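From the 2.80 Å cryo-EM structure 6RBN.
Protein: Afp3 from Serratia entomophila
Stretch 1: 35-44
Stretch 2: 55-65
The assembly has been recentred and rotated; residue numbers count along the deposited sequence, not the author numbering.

Stretch 1 35-44: RFTPLKPELA
Stretch 2 (55-65) DYTILFDSNVP

Two backbone hydrogen bonds fix the register of this contact, and both flank one residue pair. D61 N donates to T37 O at 2.9 Å with an N-H...O angle of 163°, and L39 N donates to L59 O at 3.2 Å and 159°. Between them P38 and F60 form a single antiparallel bridge, the two chains running in broadly opposite directions, with P38 CA and F60 CA 4.3 Å apart. The arrangement suits a proline: P38 has no amide hydrogen to give, and the bridge takes its donors from L39 and D61 instead.

The bridge sits where a helix stops. Residues 55-59 are the last part of a helix that begins earlier in the chain, with hydrogen bonds from L59 N to D55 O at 3.3 Å and from F60 N to Y56 O at 2.9 Å; F60 then leaves helical angles for phi/psi -112/156, and D61 follows at -75/120. Across the contact, F36, T37 and P38 are extended (-87/135, -106/112, -73/163). L39 (-92/-58) breaks that run, K40 returns to -94/128, and a type I turn from K40 to L43 brings L43 back to the contact. K40 NZ and E42 OE2 make a long salt bridge within this turn, at 3.8 Å.

F60 is the centre of the apolar packing. Its CA-CB bond points away overall, yet with chi1 m and chi2 -86° the ring reaches the first stretch. F36 CB lies 4.0 Å from F60 CD1, P38 CG 4.0 Å from F60 CE1, and L43 CD1 3.6 Å from F60 CZ. That L43 methyl also makes an off-centre CH-pi contact, CD1 standing 4.0 Å from the F60 ring centroid and 30° off the normal; L43 chi1 is p (48°) and chi2 94°, between wells. L43 CD2 meanwhile meets L59 CD2 at 4.3 Å.

The CA-to-CB bond of F36 points toward the second stretch; with chi1 m and chi2 -75° its ring meets Y56 (t, chi2 74°). The rings are oblique, planes at 78° and centroids 6.0 Å apart; F36 CD1 approaches Y56 OH at 3.4 Å and Y56 CE1 at 3.7 Å, the hydroxyl near the plane of the F36 ring.

L39, rotamer m, t, lies against the end of the helix and the residues that follow it: L39 CD1 is 3.3 Å from I58 O, L39 CG 3.8 Å from F60 C, and L39 CD2 3.7 Å from D61 CB. T37, chi1 p, sets OG1 3.4 Å from D61 CB and 3.3 Å from V64 CG2. V64 has a left-handed backbone (52/78) and chi1 t, while D61 (t) accepts a weak bond at OD1 from N63 N, 3.4 Å.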

ATOM      1  N   ARG D  35      65.842  47.155  -1.085  1.00 89.33           N
ATOM      2  CA  ARG D  35      66.575  47.671  -2.242  1.00 89.33           C
ATOM      3  C   ARG D  35      66.617  46.611  -3.341  1.00 89.33           C
ATOM      4  O   ARG D  35      67.641  45.986  -3.620  1.00 89.33           O
ATOM      5  CB  ARG D  35      67.977  48.099  -1.835  1.00 89.33           C
ATOM      6  CG  ARG D  35      68.032  49.291  -0.908  1.00 89.33           C
ATOM      7  CD  ARG D  35      69.473  49.672  -0.620  1.00 89.33           C
ATOM      8  NE  ARG D  35      69.581  50.866   0.213  1.00 89.33           N
ATOM      9  CZ  ARG D  35      69.662  50.849   1.539  1.00 89.33           C
ATOM     10  NH1 ARG D  35      69.651  49.694   2.189  1.00 89.33           N
ATOM     11  NH2 ARG D  35      69.759  51.984   2.213  1.00 89.33           N
ATOM     12  N   PHE D  36      65.469  46.417  -3.976  1.00 87.04           N
ATOM     13  CA  PHE D  36      65.368  45.489  -5.092  1.00 87.04           C
ATOM     14  C   PHE D  36      65.723  46.208  -6.383  1.00 87.04           C
ATOM     15  O   PHE D  36      65.278  47.333  -6.624  1.00 87.04           O
ATOM     16  CB  PHE D  36      63.962  44.900  -5.188  1.00 87.04           C
ATOM     17  CG  PHE D  36      63.568  44.088  -3.995  1.00 87.04           C
ATOM     18  CD1 PHE D  36      64.079  42.820  -3.806  1.00 87.04           C
ATOM     19  CD2 PHE D  36      62.675  44.592  -3.067  1.00 87.04           C
ATOM     20  CE1 PHE D  36      63.722  42.072  -2.707  1.00 87.04           C
ATOM     21  CE2 PHE D  36      62.309  43.848  -1.968  1.00 87.04           C
ATOM     22  CZ  PHE D  36      62.834  42.587  -1.788  1.00 87.04           C
ATOM     23  N   THR D  37      66.532  45.557  -7.210  1.00 92.34           N
ATOM     24  CA  THR D  37      66.988  46.161  -8.454  1.00 92.34           C
ATOM     25  C   THR D  37      66.259  45.524  -9.625  1.00 92.34           C
ATOM     26  O   THR D  37      66.472  44.335  -9.903  1.00 92.34           O
ATOM     27  CB  THR D  37      68.498  45.995  -8.619  1.00 92.34           C
ATOM     28  OG1 THR D  37      68.818  44.603  -8.691  1.00 92.34           O
ATOM     29  CG2 THR D  37      69.227  46.615  -7.442  1.00 92.34           C
ATOM     30  N   PRO D  38      65.391  46.252 -10.318  1.00 94.02           N
ATOM     31  CA  PRO D  38      64.660  45.662 -11.442  1.00 94.02           C
ATOM     32  C   PRO D  38      65.555  45.445 -12.650  1.00 94.02           C
ATOM     33  O   PRO D  38      66.650  45.999 -12.763  1.00 94.02           O
ATOM     34  CB  PRO D  38      63.583  46.707 -11.748  1.00 94.02           C
ATOM     35  CG  PRO D  38      63.467  47.519 -10.502  1.00 94.02           C
ATOM     36  CD  PRO D  38      64.852  47.571  -9.950  1.00 94.02           C
ATOM     37  N   LEU D  39      65.069  44.610 -13.564  1.00 96.61           N
ATOM     38  CA  LEU D  39      65.718  44.438 -14.859  1.00 96.61           C
ATOM     39  C   LEU D  39      65.134  45.403 -15.886  1.00 96.61           C
ATOM     40  O   LEU D  39      65.861  46.211 -16.472  1.00 96.61           O
ATOM     41  CB  LEU D  39      65.586  42.987 -15.333  1.00 96.61           C
ATOM     42  CG  LEU D  39      66.396  41.978 -14.525  1.00 96.61           C
ATOM     43  CD1 LEU D  39      66.093  40.567 -14.975  1.00 96.61           C
ATOM     44  CD2 LEU D  39      67.871  42.273 -14.674  1.00 96.61           C
ATOM     45  N   LYS D  40      63.836  45.333 -16.102  1.00103.03           N
ATOM     46  CA  LYS D  40      63.189  46.325 -16.952  1.00103.03           C
ATOM     47  C   LYS D  40      62.633  47.453 -16.089  1.00103.03           C
ATOM     48  O   LYS D  40      61.895  47.185 -15.134  1.00103.03           O
ATOM     49  CB  LYS D  40      62.079  45.691 -17.776  1.00103.03           C
ATOM     50  CG  LYS D  40      62.591  44.755 -18.860  1.00103.03           C
ATOM     51  CD  LYS D  40      61.466  44.250 -19.749  1.00103.03           C
ATOM     52  CE  LYS D  40      61.004  42.862 -19.339  1.00103.03           C
ATOM     53  NZ  LYS D  40      60.199  42.882 -18.088  1.00103.03           N
ATOM     54  N   PRO D  41      62.955  48.711 -16.391  1.00104.13           N
ATOM     55  CA  PRO D  41      62.763  49.794 -15.418  1.00104.13           C
ATOM     56  C   PRO D  41      61.352  50.353 -15.322  1.00104.13           C
ATOM     57  O   PRO D  41      61.184  51.423 -14.731  1.00104.13           O
ATOM     58  CB  PRO D  41      63.727  50.873 -15.932  1.00104.13           C
ATOM     59  CG  PRO D  41      63.760  50.657 -17.395  1.00104.13           C
ATOM     60  CD  PRO D  41      63.651  49.174 -17.603  1.00104.13           C
ATOM     61  N   GLU D  42      60.327  49.704 -15.877  1.00104.67           N
ATOM     62  CA  GLU D  42      58.981  50.236 -15.690  1.00104.67           C
ATOM     63  C   GLU D  42      58.441  49.937 -14.298  1.00104.67           C
ATOM     64  O   GLU D  42      57.582  50.673 -13.804  1.00104.67           O
ATOM     65  CB  GLU D  42      58.022  49.698 -16.760  1.00104.67           C
ATOM     66  CG  GLU D  42      57.706  48.217 -16.670  1.00104.67           C
ATOM     67  CD  GLU D  42      58.655  47.373 -17.487  1.00104.67           C
ATOM     68  OE1 GLU D  42      59.680  47.912 -17.951  1.00104.67           O
ATOM     69  OE2 GLU D  42      58.381  46.166 -17.660  1.00104.67           O
ATOM     70  N   LEU D  43      58.920  48.877 -13.653  1.00 99.46           N
ATOM     71  CA  LEU D  43      58.478  48.523 -12.305  1.00 99.46           C
ATOM     72  C   LEU D  43      59.459  49.042 -11.253  1.00 99.46           C
ATOM     73  O   LEU D  43      59.962  48.322 -10.398  1.00 99.46           O
ATOM     74  CB  LEU D  43      58.236  47.015 -12.216  1.00 99.46           C
ATOM     75  CG  LEU D  43      59.196  45.925 -12.717  1.00 99.46           C
ATOM     76  CD1 LEU D  43      60.145  45.376 -11.677  1.00 99.46           C
ATOM     77  CD2 LEU D  43      58.385  44.796 -13.320  1.00 99.46           C
ATOM     78  N   ALA D  44      59.683  50.352 -11.298  1.00 97.62           N
ATOM     79  CA  ALA D  44      60.624  50.999 -10.394  1.00 97.62           C
ATOM     80  C   ALA D  44      59.959  51.641  -9.187  1.00 97.62           C
ATOM     81  O   ALA D  44      60.532  51.616  -8.094  1.00 97.62           O
ATOM     82  CB  ALA D  44      61.431  52.063 -11.144  1.00 97.62           C
ATOM     83  N   ASP D  55      59.548  33.780 -10.485  1.00 87.76           N
ATOM     84  CA  ASP D  55      59.054  35.076 -10.930  1.00 87.76           C
ATOM     85  C   ASP D  55      59.996  36.196 -10.515  1.00 87.76           C
ATOM     86  O   ASP D  55      60.061  37.240 -11.172  1.00 87.76           O
ATOM     87  CB  ASP D  55      57.652  35.325 -10.379  1.00 87.76           C
ATOM     88  CG  ASP D  55      56.612  34.420 -11.004  1.00 87.76           C
ATOM     89  OD1 ASP D  55      56.802  34.006 -12.167  1.00 87.76           O
ATOM     90  OD2 ASP D  55      55.597  34.125 -10.337  1.00 87.76           O
ATOM     91  N   TYR D  56      60.733  36.001  -9.419  1.00 86.07           N
ATOM     92  CA  TYR D  56      61.682  37.016  -8.975  1.00 86.07           C
ATOM     93  C   TYR D  56      62.897  37.076  -9.890  1.00 86.07           C
ATOM     94  O   TYR D  56      63.423  38.161 -10.162  1.00 86.07           O
ATOM     95  CB  TYR D  56      62.112  36.741  -7.535  1.00 86.07           C
ATOM     96  CG  TYR D  56      63.102  37.747  -6.998  1.00 86.07           C
ATOM     97  CD1 TYR D  56      62.700  39.028  -6.654  1.00 86.07           C
ATOM     98  CD2 TYR D  56      64.438  37.412  -6.831  1.00 86.07           C
ATOM     99  CE1 TYR D  56      63.600  39.946  -6.161  1.00 86.07           C
ATOM    100  CE2 TYR D  56      65.343  38.326  -6.342  1.00 86.07           C
ATOM    101  CZ  TYR D  56      64.918  39.589  -6.009  1.00 86.07           C
ATOM    102  OH  TYR D  56      65.818  40.502  -5.519  1.00 86.07           O
ATOM    103  N   THR D  57      63.361  35.922 -10.373  1.00 86.52           N
ATOM    104  CA  THR D  57      64.559  35.897 -11.203  1.00 86.52           C
ATOM    105  C   THR D  57      64.314  36.446 -12.600  1.00 86.52           C
ATOM    106  O   THR D  57      65.272  36.839 -13.272  1.00 86.52           O
ATOM    107  CB  THR D  57      65.102  34.476 -11.301  1.00 86.52           C
ATOM    108  OG1 THR D  57      64.118  33.628 -11.904  1.00 86.52           O
ATOM    109  CG2 THR D  57      65.439  33.945  -9.925  1.00 86.52           C
ATOM    110  N   ILE D  58      63.063  36.485 -13.052  1.00 87.50           N
ATOM    111  CA  ILE D  58      62.769  37.018 -14.376  1.00 87.50           C
ATOM    112  C   ILE D  58      62.544  38.522 -14.313  1.00 87.50           C
ATOM    113  O   ILE D  58      63.032  39.272 -15.165  1.00 87.50           O
ATOM    114  CB  ILE D  58      61.560  36.276 -14.973  1.00 87.50           C
ATOM    115  CG1 ILE D  58      61.895  34.799 -15.154  1.00 87.50           C
ATOM    116  CG2 ILE D  58      61.143  36.876 -16.303  1.00 87.50           C
ATOM    117  CD1 ILE D  58      60.710  33.957 -15.499  1.00 87.50           C
ATOM    118  N   LEU D  59      61.826  38.993 -13.295  1.00 89.15           N
ATOM    119  CA  LEU D  59      61.487  40.409 -13.213  1.00 89.15           C
ATOM    120  C   LEU D  59      62.620  41.224 -12.606  1.00 89.15           C
ATOM    121  O   LEU D  59      62.920  42.328 -13.073  1.00 89.15           O
ATOM    122  CB  LEU D  59      60.204  40.590 -12.408  1.00 89.15           C
ATOM    123  CG  LEU D  59      58.955  39.988 -13.045  1.00 89.15           C
ATOM    124  CD1 LEU D  59      57.773  40.110 -12.109  1.00 89.15           C
ATOM    125  CD2 LEU D  59      58.661  40.665 -14.363  1.00 89.15           C
ATOM    126  N   PHE D  60      63.259  40.704 -11.566  1.00 89.58           N
ATOM    127  CA  PHE D  60      64.294  41.421 -10.841  1.00 89.58           C
ATOM    128  C   PHE D  60      65.652  40.770 -11.053  1.00 89.58           C
ATOM    129  O   PHE D  60      65.759  39.579 -11.357  1.00 89.58           O
ATOM    130  CB  PHE D  60      63.976  41.467  -9.347  1.00 89.58           C
ATOM    131  CG  PHE D  60      62.784  42.306  -9.007  1.00 89.58           C
ATOM    132  CD1 PHE D  60      62.916  43.667  -8.808  1.00 89.58           C
ATOM    133  CD2 PHE D  60      61.527  41.736  -8.906  1.00 89.58           C
ATOM    134  CE1 PHE D  60      61.820  44.443  -8.497  1.00 89.58           C
ATOM    135  CE2 PHE D  60      60.427  42.507  -8.601  1.00 89.58           C
ATOM    136  CZ  PHE D  60      60.576  43.862  -8.394  1.00 89.58           C
ATOM    137  N   ASP D  61      66.698  41.573 -10.888  1.00 95.47           N
ATOM    138  CA  ASP D  61      68.058  41.057 -10.940  1.00 95.47           C
ATOM    139  C   ASP D  61      68.342  40.307  -9.648  1.00 95.47           C
ATOM    140  O   ASP D  61      68.274  40.887  -8.560  1.00 95.47           O
ATOM    141  CB  ASP D  61      69.050  42.199 -11.135  1.00 95.47           C
ATOM    142  CG  ASP D  61      70.432  41.719 -11.546  1.00 95.47           C
ATOM    143  OD1 ASP D  61      70.634  40.497 -11.697  1.00 95.47           O
ATOM    144  OD2 ASP D  61      71.324  42.576 -11.724  1.00 95.47           O
ATOM    145  N   SER D  62      68.650  39.019  -9.759  1.00 96.03           N
ATOM    146  CA  SER D  62      68.832  38.181  -8.585  1.00 96.03           C
ATOM    147  C   SER D  62      70.291  37.919  -8.248  1.00 96.03           C
ATOM    148  O   SER D  62      70.562  37.298  -7.217  1.00 96.03           O
ATOM    149  CB  SER D  62      68.108  36.846  -8.772  1.00 96.03           C
ATOM    150  OG  SER D  62      68.693  36.092  -9.817  1.00 96.03           O
ATOM    151  N   ASN D  63      71.233  38.361  -9.079  1.00101.89           N
ATOM    152  CA  ASN D  63      72.654  38.174  -8.765  1.00101.89           C
ATOM    153  C   ASN D  63      73.204  39.408  -8.056  1.00101.89           C
ATOM    154  O   ASN D  63      73.524  39.345  -6.866  1.00101.89           O
ATOM    155  CB  ASN D  63      73.435  37.865 -10.042  1.00101.89           C
ATOM    156  CG  ASN D  63      72.973  36.585 -10.703  1.00101.89           C
ATOM    157  OD1 ASN D  63      72.448  36.600 -11.817  1.00101.89           O
ATOM    158  ND2 ASN D  63      73.155  35.467 -10.013  1.00101.89           N
ATOM    159  N   VAL D  64      73.240  40.540  -8.766  1.00102.16           N
ATOM    160  CA  VAL D  64      73.642  41.873  -8.295  1.00102.16           C
ATOM    161  C   VAL D  64      75.004  41.815  -7.605  1.00102.16           C
ATOM    162  O   VAL D  64      75.063  41.720  -6.370  1.00102.16           O
ATOM    163  CB  VAL D  64      72.565  42.491  -7.388  1.00102.16           C
ATOM    164  CG1 VAL D  64      72.866  43.965  -7.117  1.00102.16           C
ATOM    165  CG2 VAL D  64      71.202  42.349  -8.022  1.00102.16           C
ATOM    166  N   PRO D  65      76.104  41.759  -8.360  1.00105.38           N
ATOM    167  CA  PRO D  65      77.424  41.544  -7.748  1.00105.38           C
ATOM    168  C   PRO D  65      77.855  42.695  -6.850  1.00105.38           C
ATOM    169  O   PRO D  65      77.645  43.870  -7.163  1.00105.38           O
ATOM    170  CB  PRO D  65      78.352  41.407  -8.958  1.00105.38           C
ATOM    171  CG  PRO D  65      77.668  42.169 -10.038  1.00105.38           C
ATOM    172  CD  PRO D  65      76.197  41.974  -9.814  1.00105.38           C
TER